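Local coordinates for DyP-type peroxidase (Pleurotus ostreatus PC15, PDB 6FSK), which is a heme b peroxidase of the dye-decolorizing (DyP) family that probably oxidises its substrates, Mn(II) among them, at the expense of hydrogen peroxide, at residues 174-179 against 357-362; 246-251 against 372-377; 428-433 against 460-465. The protein carries 1 engineered substitution. All blocks are in the same frame, centred on the assembly; numbering follows the deposited sequence.

Interaction 1 (174-179 against 357-362)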
loop_
_atom_site.group_PDB
_atom_site.type_symbol
_atom_site.label_atom_id
_atom_site.label_comp_id
_atom_site.label_asym_id
_atom_site.label_seq_id
_atom_site.Cartn_x
_atom_site.Cartn_y
_atom_site.Cartn_z
ATOM N N GLY A 174 1.222 6.805 12.690
ATOM C CA GLY A 174 1.861 7.397 11.518
ATOM C C GLY A 174 1.788 8.928 11.634
ATOM O O GLY A 174 0.829 9.520 12.206
ATOM N N ASP A 175 2.760 9.578 11.029
ATOM C CA ASP A 175 2.856 10.997 10.963
ATOM C C ASP A 175 3.471 11.408 9.645
ATOM O O ASP A 175 4.523 10.850 9.263
ATOM C CB ASP A 175 3.786 11.466 12.063
ATOM C CG ASP A 175 3.214 11.172 13.439
ATOM O OD1 ASP A 175 2.289 11.963 13.854
ATOM O OD2 ASP A 175 3.682 10.219 14.088
ATOM N N VAL A 176 2.838 12.332 8.950
ATOM C CA VAL A 176 3.460 12.813 7.717
ATOM C C VAL A 176 4.797 13.497 8.049
ATOM O O VAL A 176 5.053 13.938 9.190
ATOM C CB VAL A 176 2.503 13.725 6.906
ATOM C CG1 VAL A 176 1.215 12.956 6.531
ATOM C CG2 VAL A 176 2.287 15.039 7.606
ATOM N N ARG A 177 5.640 13.626 7.034
ATOM C CA ARG A 177 6.966 14.220 7.264
ATOM C C ARG A 177 6.845 15.748 7.316
ATOM O O ARG A 177 5.887 16.332 6.861
ATOM C CB ARG A 177 7.903 13.697 6.187
ATOM C CG ARG A 177 8.219 12.212 6.415
ATOM C CD ARG A 177 9.129 11.597 5.379
ATOM N NE ARG A 177 10.405 12.301 5.460
ATOM C CZ ARG A 177 11.200 12.548 4.433
ATOM N NH1 ARG A 177 10.899 12.168 3.183
ATOM N NH2 ARG A 177 12.352 13.196 4.638
ATOM N N PRO A 178 7.862 16.410 7.833
ATOM C CA PRO A 178 7.809 17.896 7.957
ATOM C C PRO A 178 7.941 18.668 6.672
ATOM O O PRO A 178 8.612 18.235 5.705
ATOM C CB PRO A 178 9.001 18.190 8.878
ATOM C CG PRO A 178 9.837 17.003 8.928
ATOM C CD PRO A 178 9.008 15.821 8.534
ATOM N N GLY A 179 7.331 19.853 6.645
ATOM C CA GLY A 179 7.579 20.747 5.546
ATOM C C GLY A 179 7.197 20.286 4.168
ATOM O O GLY A 179 6.177 19.630 3.995
ATOM N N GLY A 357 -1.145 4.796 2.405
ATOM C CA GLY A 357 0.037 4.814 3.322
ATOM C C GLY A 357 0.203 6.082 4.083
ATOM O O GLY A 357 -0.261 7.189 3.675
ATOM N N ILE A 358 0.821 5.942 5.223
ATOM C CA ILE A 358 1.322 7.101 5.917
ATOM C C ILE A 358 2.702 6.701 6.482
ATOM O O ILE A 358 2.906 5.585 6.950
ATOM C CB ILE A 358 0.356 7.584 7.070
ATOM C CG1 ILE A 358 0.779 8.940 7.657
ATOM C CG2 ILE A 358 0.144 6.559 8.166
ATOM C CD1 ILE A 358 -0.238 9.600 8.586
ATOM N N GLN A 359 3.574 7.680 6.547
ATOM C CA GLN A 359 4.875 7.477 7.064
ATOM C C GLN A 359 4.856 7.328 8.594
ATOM O O GLN A 359 3.897 7.722 9.242
ATOM C CB GLN A 359 5.772 8.654 6.716
ATOM C CG GLN A 359 5.846 9.113 5.245
ATOM C CD GLN A 359 4.870 10.213 4.900
ATOM O OE1 GLN A 359 3.750 10.212 5.360
ATOM N NE2 GLN A 359 5.296 11.139 4.117
ATOM N N PHE A 360 5.952 6.753 9.133
ATOM C CA PHE A 360 6.163 6.848 10.573
ATOM C C PHE A 360 7.606 7.128 10.879
ATOM O O PHE A 360 8.499 6.758 10.091
ATOM C CB PHE A 360 5.635 5.649 11.349
ATOM C CG PHE A 360 6.494 4.410 11.191
ATOM C CD1 PHE A 360 6.301 3.525 10.143
ATOM C CD2 PHE A 360 7.509 4.119 12.120
ATOM C CE1 PHE A 360 7.084 2.363 10.032
ATOM C CE2 PHE A 360 8.266 2.962 11.995
ATOM C CZ PHE A 360 8.034 2.092 10.975
ATOM N N GLY A 361 7.841 7.672 12.096
ATOM C CA GLY A 361 9.220 7.870 12.519
ATOM C C GLY A 361 9.791 9.181 12.326
ATOM O O GLY A 361 9.285 9.983 11.534
ATOM N N PRO A 362 10.898 9.465 13.041
ATOM C CA PRO A 362 11.597 10.724 12.929
ATOM C C PRO A 362 12.442 10.855 11.647
ATOM O O PRO A 362 12.759 9.876 11.002
ATOM C CB PRO A 362 12.477 10.718 14.191
ATOM C CG PRO A 362 12.834 9.302 14.321
ATOM C CD PRO A 362 11.618 8.537 13.902
HETATM O O HOH W 1 5.625 8.569 13.701
#
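Strands 166-175 and 354-360, the two outermost of the eight-stranded antiparallel sheet, come together where Asp175 meets Gln359. One hydrogen bond joins their backbones: Asp175 N gives its proton to Gln359 O at 2.8 Å, with an N-H...O angle of 146°. A single such link, with the chain already leaving its strand at Val176, makes this a brief touching of two edges and not a long pairing.

Gly174 lets the strands come close. Ile358 has CG1 anti to its backbone N (chi1 -171°), and CD1 beyond it rests 3.7 Å from Gly174 C, while CG2 sits 3.9 Å from Gly174 CA. Val176 CG1 comes up to the same isoleucine at CG1, 4.2 Å away, the two side chains crossing at about a right angle.

The Gln359 amide meets the next two residues, Val176 and Arg177. Its OE1 is 3.5 Å from Val176 CA, and its NE2 is spent elsewhere, on the carbonyl oxygens of His182 and His184. Arg177 runs across this amide with CG and CD, CG 3.9 Å from Gln359 NE2, before its guanidinium, turned steeply to the amide plane, pairs with Glu363. Farther along, one water ties the two segments: it donates to Asp175 OD2 at 2.6 Å and accepts from Gly361 N. The same carboxylate is also held by Arg173 at OD2 and by His143 and Thr20 at OD1, a dense polar grip on one aspartate.

An N-terminal edge strand meeting a C-terminal one in this way fits the barrel-like closure of the alpha+beta fold of DyP peroxidases.

Interaction 2 (246-251 against 372-377). With HEM (protoporphyrin IX containing Fe), chain C.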
loop_
_atom_site.group_PDB
_atom_site.type_symbol
_atom_site.label_atom_id
_atom_site.label_comp_id
_atom_site.label_asym_id
_atom_site.label_seq_id
_atom_site.Cartn_x
_atom_site.Cartn_y
_atom_site.Cartn_z
ATOM N N PHE A 246 9.388 -1.186 7.919
ATOM C CA PHE A 246 10.480 -0.292 8.381
ATOM C C PHE A 246 11.390 -0.035 7.187
ATOM O O PHE A 246 11.602 -0.946 6.367
ATOM C CB PHE A 246 11.258 -0.973 9.532
ATOM C CG PHE A 246 10.564 -0.887 10.835
ATOM C CD1 PHE A 246 9.416 -1.582 11.084
ATOM C CD2 PHE A 246 11.028 -0.067 11.844
ATOM C CE1 PHE A 246 8.690 -1.425 12.267
ATOM C CE2 PHE A 246 10.352 0.022 13.060
ATOM C CZ PHE A 246 9.190 -0.660 13.265
ATOM N N GLN A 247 11.906 1.168 7.100
ATOM C CA GLN A 247 12.826 1.533 6.033
ATOM C C GLN A 247 14.211 1.841 6.602
ATOM O O GLN A 247 14.345 2.526 7.600
ATOM C CB GLN A 247 12.285 2.728 5.300
ATOM C CG GLN A 247 10.999 2.347 4.526
ATOM C CD GLN A 247 10.356 3.562 3.928
ATOM O OE1 GLN A 247 9.259 3.883 4.283
ATOM N NE2 GLN A 247 10.921 4.146 2.936
ATOM N N MET A 248 15.218 1.403 5.881
ATOM C CA MET A 248 16.609 1.581 6.211
ATOM C C MET A 248 17.207 2.692 5.334
ATOM O O MET A 248 17.780 2.424 4.285
ATOM C CB MET A 248 17.307 0.205 6.038
ATOM C CG MET A 248 16.594 -0.955 6.739
ATOM S SD MET A 248 16.353 -0.721 8.497
ATOM C CE MET A 248 18.002 -1.020 9.001
ATOM N N VAL A 249 16.994 3.938 5.756
ATOM C CA VAL A 249 17.248 5.110 4.951
ATOM C C VAL A 249 18.709 5.381 4.700
ATOM O O VAL A 249 19.106 5.542 3.554
ATOM C CB VAL A 249 16.407 6.323 5.377
ATOM C CG1 VAL A 249 16.612 7.495 4.460
ATOM C CG2 VAL A 249 14.960 5.902 5.368
ATOM N N PRO A 250 19.484 5.519 5.760
ATOM C CA PRO A 250 20.937 5.709 5.556
ATOM C C PRO A 250 21.570 4.604 4.707
ATOM O O PRO A 250 22.454 4.858 3.864
ATOM C CB PRO A 250 21.537 5.712 6.989
ATOM C CG PRO A 250 20.347 6.125 7.855
ATOM C CD PRO A 250 19.104 5.520 7.169
ATOM N N GLU A 251 21.108 3.381 4.890
ATOM C CA GLU A 251 21.577 2.216 4.159
ATOM C C GLU A 251 21.257 2.344 2.698
ATOM O O GLU A 251 22.094 2.092 1.822
ATOM C CB GLU A 251 21.016 0.908 4.757
ATOM C CG GLU A 251 21.520 0.568 6.134
ATOM C CD GLU A 251 20.786 1.210 7.302
ATOM O OE1 GLU A 251 19.959 2.131 7.132
ATOM O OE2 GLU A 251 21.137 0.802 8.454
ATOM N N LYS A 372 26.074 6.228 8.363
ATOM C CA LYS A 372 25.392 5.517 7.271
ATOM C C LYS A 372 24.644 4.328 7.791
ATOM O O LYS A 372 24.495 3.302 7.122
ATOM C CB LYS A 372 26.365 5.191 6.089
ATOM C CG LYS A 372 27.199 6.398 5.685
ATOM C CD LYS A 372 28.078 6.139 4.464
ATOM C CE LYS A 372 28.767 7.443 3.935
ATOM N NZ LYS A 372 29.916 7.067 3.097
ATOM N N LYS A 373 24.065 4.431 8.987
ATOM C CA LYS A 373 23.336 3.330 9.563
ATOM C C LYS A 373 22.099 3.865 10.290
ATOM O O LYS A 373 22.130 4.892 10.904
ATOM C CB LYS A 373 24.144 2.568 10.587
ATOM C CG LYS A 373 25.370 1.860 9.993
ATOM C CD LYS A 373 25.025 0.722 9.010
ATOM C CE LYS A 373 26.258 0.195 8.270
ATOM N NZ LYS A 373 27.320 -0.131 9.267
ATOM N N THR A 374 21.050 3.067 10.246
ATOM C CA THR A 374 19.818 3.335 10.965
ATOM C C THR A 374 19.993 3.100 12.476
ATOM O O THR A 374 20.465 2.017 12.900
ATOM C CB THR A 374 18.723 2.403 10.478
ATOM O OG1 THR A 374 18.368 2.771 9.129
ATOM C CG2 THR A 374 17.474 2.530 11.314
ATOM N N HIS A 375 19.570 4.101 13.220
ATOM C CA HIS A 375 19.478 4.020 14.693
ATOM C C HIS A 375 18.087 4.187 15.235
ATOM O O HIS A 375 17.895 3.828 16.394
ATOM C CB HIS A 375 20.416 5.017 15.369
ATOM C CG HIS A 375 21.838 4.753 14.988
ATOM N ND1 HIS A 375 22.714 5.742 14.615
ATOM C CD2 HIS A 375 22.502 3.575 14.855
ATOM C CE1 HIS A 375 23.867 5.190 14.266
ATOM N NE2 HIS A 375 23.769 3.886 14.406
ATOM N N HIS A 376 17.131 4.676 14.440
ATOM C CA HIS A 376 15.785 4.922 14.857
ATOM C C HIS A 376 14.837 4.262 13.865
ATOM O O HIS A 376 15.125 4.253 12.674
ATOM C CB HIS A 376 15.496 6.409 14.900
ATOM C CG HIS A 376 16.346 7.134 15.859
ATOM N ND1 HIS A 376 16.234 6.962 17.229
ATOM C CD2 HIS A 376 17.377 7.984 15.656
ATOM C CE1 HIS A 376 17.123 7.729 17.822
ATOM N NE2 HIS A 376 17.831 8.355 16.905
ATOM N N GLY A 377 13.713 3.791 14.325
ATOM C CA GLY A 377 12.738 3.106 13.486
ATOM C C GLY A 377 12.015 4.192 12.696
ATOM O O GLY A 377 11.495 5.246 13.258
HETATM C CHA HEM C . 4.035 3.333 -6.141
HETATM C CHB HEM C . 7.233 3.702 -2.552
HETATM C CHC HEM C . 5.593 -0.451 -0.751
HETATM C CHD HEM C . 2.590 -0.995 -4.515
HETATM C C1A HEM C . 5.056 3.837 -5.333
HETATM C C2A HEM C . 5.760 5.065 -5.531
HETATM C C3A HEM C . 6.618 5.198 -4.509
HETATM C C4A HEM C . 6.498 4.009 -3.723
HETATM C CMA HEM C . 7.613 6.290 -4.317
HETATM C CAA HEM C . 5.565 6.002 -6.713
HETATM C CBA HEM C . 4.574 7.148 -6.552
HETATM C CGA HEM C . 3.143 6.682 -6.499
HETATM O O1A HEM C . 2.565 6.327 -7.528
HETATM O O2A HEM C . 2.564 6.699 -5.384
HETATM C C1B HEM C . 7.097 2.593 -1.713
HETATM C C2B HEM C . 7.777 2.366 -0.520
HETATM C C3B HEM C . 7.321 1.217 0.045
HETATM C C4B HEM C . 6.317 0.717 -0.904
HETATM C CMB HEM C . 8.879 3.227 0.046
HETATM C CAB HEM C . 7.672 0.473 1.274
HETATM C CBB HEM C . 8.258 1.032 2.310
HETATM C C1C HEM C . 4.710 -1.047 -1.599
HETATM C C2C HEM C . 4.079 -2.294 -1.497
HETATM C C3C HEM C . 3.246 -2.488 -2.560
HETATM C C4C HEM C . 3.307 -1.271 -3.334
HETATM C CMC HEM C . 4.290 -3.244 -0.348
HETATM C CAC HEM C . 2.414 -3.641 -3.001
HETATM C CBC HEM C . 2.691 -4.925 -2.693
HETATM C C1D HEM C . 2.714 0.202 -5.226
HETATM C C2D HEM C . 1.790 0.496 -6.364
HETATM C C3D HEM C . 2.189 1.757 -6.786
HETATM C C4D HEM C . 3.333 2.116 -5.964
HETATM C CMD HEM C . 0.678 -0.319 -6.890
HETATM C CAD HEM C . 1.652 2.559 -7.966
HETATM C CBD HEM C . 2.285 2.187 -9.269
HETATM C CGD HEM C . 1.638 2.905 -10.427
HETATM O O1D HEM C . 2.461 3.478 -11.185
HETATM O O2D HEM C . 0.429 2.987 -10.506
HETATM N NA HEM C . 5.583 3.112 -4.263
HETATM N NB HEM C . 6.275 1.550 -1.983
HETATM N NC HEM C . 4.309 -0.477 -2.831
HETATM N ND HEM C . 3.641 1.151 -5.090
HETATM FE FE HEM C . 5.004 1.308 -3.598
HETATM O O HOH W 2 16.175 4.313 8.529
#
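Thr374 and Glu251 supply the hydrogen bonds. The threonine hydroxyl OG1 donates to Glu251 OE1 at 2.6 Å, and the backbone N of the same residue donates to Glu251 OE2 at 2.9 Å, almost straight at 173°. Both oxygens are met on the syn side, so one residue grips the whole carboxylate from two points, which should fix its rotation. A bend in the glutamate chain (chi2 85°) carries CD round toward the threonine. Glu251 lies in the first turn of helix 249-258, where the helix end may help to stabilise its negative charge.

A water continues this network. It donates to Thr374 OG1 at 2.7 Å and also to Gln247 O, and it accepts from Val249 N; OG1 thus gives one bond and receives another, and the strand end, the helix start and the loop are tied at one point.

Van der Waals packing makes up the rest of the contact. Pro250 presses its ring on the backbone of the loop, CB 3.5 Å from Lys373 N, and its CD lies 3.5 Å from Thr374 OG1. Met248, bent at chi2 and chi3, brings its methyl CE to 3.8 Å from Thr374 CB from another direction. At the far end, the ring of Phe246 meets Gly377 at its edge, CE2 3.9 Å from CA.

The heme contact is separate: Gln247 turns its amide to the porphyrin, OE1 3.6 Å from the vinyl carbon CBB, while its NE2 is bonded to Glu185.

Lys372 is the C-prime residue of the Schellman motif that ends helix 366-371, and Met248 is the N-cap of helix 249-258. The contact thus brings the loop between helix 366-371 and strand 379-386 against the joint where strand 238-247 passes into helix 249-258.

Interaction 3 (428-433 against 460-465). With HEM (protoporphyrin IX containing Fe), chain C.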
loop_
_atom_site.group_PDB
_atom_site.type_symbol
_atom_site.label_atom_id
_atom_site.label_comp_id
_atom_site.label_asym_id
_atom_site.label_seq_id
_atom_site.Cartn_x
_atom_site.Cartn_y
_atom_site.Cartn_z
ATOM N N ASP A 428 12.318 -6.317 -7.573
ATOM C CA ASP A 428 11.940 -4.984 -7.165
ATOM C C ASP A 428 12.866 -4.652 -5.983
ATOM O O ASP A 428 12.929 -5.418 -4.997
ATOM C CB ASP A 428 10.505 -5.023 -6.714
ATOM C CG ASP A 428 9.998 -3.722 -6.212
ATOM O OD1 ASP A 428 10.679 -3.022 -5.387
ATOM O OD2 ASP A 428 8.824 -3.343 -6.585
ATOM N N ALA A 429 13.687 -3.610 -6.107
ATOM C CA ALA A 429 14.690 -3.346 -5.081
ATOM C C ALA A 429 14.151 -2.592 -3.915
ATOM O O ALA A 429 14.827 -2.406 -2.905
ATOM C CB ALA A 429 15.874 -2.598 -5.706
ATOM N N ILE A 430 12.923 -2.173 -3.989
ATOM C CA ILE A 430 12.297 -1.518 -2.831
ATOM C C ILE A 430 11.606 -2.556 -1.942
ATOM O O ILE A 430 11.846 -2.646 -0.763
ATOM C CB ILE A 430 11.304 -0.410 -3.271
ATOM C CG1 ILE A 430 11.988 0.596 -4.150
ATOM C CG2 ILE A 430 10.622 0.221 -2.076
ATOM C CD1 ILE A 430 13.072 1.403 -3.493
ATOM N N ILE A 431 10.753 -3.369 -2.531
ATOM C CA ILE A 431 9.938 -4.331 -1.792
ATOM C C ILE A 431 10.155 -5.804 -2.118
ATOM O O ILE A 431 9.606 -6.663 -1.452
ATOM C CB ILE A 431 8.390 -4.043 -1.909
ATOM C CG1 ILE A 431 7.909 -4.187 -3.367
ATOM C CG2 ILE A 431 8.021 -2.679 -1.431
ATOM C CD1 ILE A 431 6.452 -4.419 -3.563
ATOM N N GLY A 432 10.914 -6.099 -3.167
ATOM C CA GLY A 432 11.050 -7.549 -3.532
ATOM C C GLY A 432 11.743 -8.369 -2.470
ATOM O O GLY A 432 12.761 -7.872 -1.897
ATOM N N GLN A 433 11.226 -9.540 -2.128
ATOM C CA GLN A 433 11.792 -10.373 -1.088
ATOM C C GLN A 433 12.116 -11.707 -1.664
ATOM O O GLN A 433 11.380 -12.232 -2.554
ATOM C CB GLN A 433 10.770 -10.570 0.041
ATOM C CG GLN A 433 10.466 -9.282 0.749
ATOM C CD GLN A 433 9.713 -9.443 2.069
ATOM O OE1 GLN A 433 10.247 -9.069 3.146
ATOM N NE2 GLN A 433 8.530 -10.021 2.001
ATOM N N ASP A 460 18.144 -5.833 3.403
ATOM C CA ASP A 460 17.067 -5.314 2.608
ATOM C C ASP A 460 16.737 -3.883 3.100
ATOM O O ASP A 460 16.800 -3.585 4.251
ATOM C CB ASP A 460 15.769 -6.148 2.704
ATOM C CG ASP A 460 15.866 -7.556 2.020
ATOM O OD1 ASP A 460 16.936 -8.146 2.005
ATOM O OD2 ASP A 460 14.829 -8.109 1.566
ATOM N N PHE A 461 16.405 -3.044 2.150
ATOM C CA PHE A 461 16.066 -1.679 2.435
ATOM C C PHE A 461 14.749 -1.531 3.170
ATOM O O PHE A 461 14.550 -0.505 3.896
ATOM C CB PHE A 461 16.077 -0.826 1.168
ATOM C CG PHE A 461 17.357 -0.912 0.374
ATOM C CD1 PHE A 461 18.577 -0.704 1.007
ATOM C CD2 PHE A 461 17.292 -1.140 -0.927
ATOM C CE1 PHE A 461 19.739 -0.806 0.245
ATOM C CE2 PHE A 461 18.469 -1.248 -1.680
ATOM C CZ PHE A 461 19.652 -1.056 -1.062
ATOM N N VAL A 462 13.836 -2.479 2.981
ATOM C CA VAL A 462 12.483 -2.476 3.641
ATOM C C VAL A 462 12.382 -3.761 4.402
ATOM O O VAL A 462 12.695 -4.820 3.865
ATOM C CB VAL A 462 11.359 -2.352 2.536
ATOM C CG1 VAL A 462 10.005 -2.467 3.230
ATOM C CG2 VAL A 462 11.446 -0.990 1.903
ATOM N N VAL A 463 12.004 -3.665 5.670
ATOM C CA VAL A 463 11.952 -4.801 6.594
ATOM C C VAL A 463 10.522 -4.881 7.181
ATOM O O VAL A 463 10.109 -3.982 7.922
ATOM C CB VAL A 463 12.868 -4.551 7.697
ATOM C CG1 VAL A 463 12.876 -5.742 8.693
ATOM C CG2 VAL A 463 14.341 -4.447 7.174
ATOM N N PRO A 464 9.731 -5.888 6.844
ATOM C CA PRO A 464 8.432 -6.004 7.459
ATOM C C PRO A 464 8.518 -6.444 8.906
ATOM O O PRO A 464 9.262 -7.394 9.197
ATOM C CB PRO A 464 7.758 -7.070 6.631
ATOM C CG PRO A 464 8.894 -7.920 6.075
ATOM C CD PRO A 464 10.042 -7.010 5.944
ATOM N N ARG A 465 7.777 -5.756 9.797
ATOM C CA ARG A 465 7.769 -6.114 11.190
ATOM C C ARG A 465 6.400 -6.384 11.762
ATOM O O ARG A 465 6.234 -6.513 13.004
ATOM C CB ARG A 465 8.502 -5.040 11.952
ATOM C CG ARG A 465 10.005 -4.991 11.642
ATOM C CD ARG A 465 10.822 -6.145 12.227
ATOM N NE ARG A 465 10.909 -6.038 13.699
ATOM C CZ ARG A 465 11.168 -7.046 14.504
ATOM N NH1 ARG A 465 11.354 -8.234 14.020
ATOM N NH2 ARG A 465 11.325 -6.791 15.799
HETATM C CHA HEM C . 4.035 3.333 -6.141
HETATM C CHB HEM C . 7.233 3.702 -2.552
HETATM C CHC HEM C . 5.593 -0.451 -0.751
HETATM C CHD HEM C . 2.590 -0.995 -4.515
HETATM C C1A HEM C . 5.056 3.837 -5.333
HETATM C C2A HEM C . 5.760 5.065 -5.531
HETATM C C3A HEM C . 6.618 5.198 -4.509
HETATM C C4A HEM C . 6.498 4.009 -3.723
HETATM C CMA HEM C . 7.613 6.290 -4.317
HETATM C CAA HEM C . 5.565 6.002 -6.713
HETATM C CBA HEM C . 4.574 7.148 -6.552
HETATM C CGA HEM C . 3.143 6.682 -6.499
HETATM O O1A HEM C . 2.565 6.327 -7.528
HETATM O O2A HEM C . 2.564 6.699 -5.384
HETATM C C1B HEM C . 7.097 2.593 -1.713
HETATM C C2B HEM C . 7.777 2.366 -0.520
HETATM C C3B HEM C . 7.321 1.217 0.045
HETATM C C4B HEM C . 6.317 0.717 -0.904
HETATM C CMB HEM C . 8.879 3.227 0.046
HETATM C CAB HEM C . 7.672 0.473 1.274
HETATM C CBB HEM C . 8.258 1.032 2.310
HETATM C C1C HEM C . 4.710 -1.047 -1.599
HETATM C C2C HEM C . 4.079 -2.294 -1.497
HETATM C C3C HEM C . 3.246 -2.488 -2.560
HETATM C C4C HEM C . 3.307 -1.271 -3.334
HETATM C CMC HEM C . 4.290 -3.244 -0.348
HETATM C CAC HEM C . 2.414 -3.641 -3.001
HETATM C CBC HEM C . 2.691 -4.925 -2.693
HETATM C C1D HEM C . 2.714 0.202 -5.226
HETATM C C2D HEM C . 1.790 0.496 -6.364
HETATM C C3D HEM C . 2.189 1.757 -6.786
HETATM C C4D HEM C . 3.333 2.116 -5.964
HETATM C CMD HEM C . 0.678 -0.319 -6.890
HETATM C CAD HEM C . 1.652 2.559 -7.966
HETATM C CBD HEM C . 2.285 2.187 -9.269
HETATM C CGD HEM C . 1.638 2.905 -10.427
HETATM O O1D HEM C . 2.461 3.478 -11.185
HETATM O O2D HEM C . 0.429 2.987 -10.506
HETATM N NA HEM C . 5.583 3.112 -4.263
HETATM N NB HEM C . 6.275 1.550 -1.983
HETATM N NC HEM C . 4.309 -0.477 -2.831
HETATM N ND HEM C . 3.641 1.151 -5.090
HETATM FE FE HEM C . 5.004 1.308 -3.598
HETATM O O HOH W 3 15.872 -4.013 -1.058
HETATM O O HOH W 4 13.754 -4.058 0.487
HETATM O O HOH W 5 13.014 -6.635 0.534
HETATM O O HOH W 6 10.859 -6.144 2.273
HETATM O O HOH W 7 12.860 -9.122 3.471
#
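Val462 points CG1 anti to its backbone N (chi1 175°), leaving CG2 beside that nitrogen and 3.2 Å from Ile430 O. Ile430 likewise sets CG2 anti to its own N, and the two CG2 methyls meet at 4.2 Å next to the heme. Ile431 goes to the porphyrin instead, its CG2 3.4 Å from the meso carbon CHC.

No direct hydrogen bond crosses; waters fill the seam. One bridges Ile430 O, at 2.7 Å, and Val462 N, at 3.0 Å; another donates to both Gln433 OE1 and Asp460 OD2. At one end of the water row the Phe461 ring turns its edge to Ala429 O, 3.4 Å from CD2; at the other Gln433 reaches Pro464 tip to tip, OE1 3.4 Å from CG, with its NE2 held by Asp111 and Leu109 O.

Asp428 OD1 accepts from Ile430 N, an Asx turn, and also, from above the carboxylate plane, from Ile431 N, which makes the pair an Asx motif. That leaves OD2 to bond ND1 of His329, the axial ligand of the iron. Such an aspartate behind the proximal histidine is the familiar heme-peroxidase pair, and the loop carrying it lies against the start of strand 462-472.

All three contacts reach the same eight-stranded antiparallel sheet. Interaction 1 sits where the sheet's two edges meet, while interactions 2 and 3 use the neighbouring strands 238-247 and 462-472 and both touch the heme. The centres of interactions 1 and 2 lie about 15 Å apart. Those of interactions 2 and 3 are about 13 Å apart, and those of interactions 1 and 3 about 19 Å. Along the chain the segments of interactions 1 and 2 alternate, and interaction 3 follows both. Phe360 packs on Phe246 between the first two; backbone bonds Met248 to Phe461 and Phe246 to Val463 link the last two. The sheet thus connects its closing edges to the proximal side of the heme.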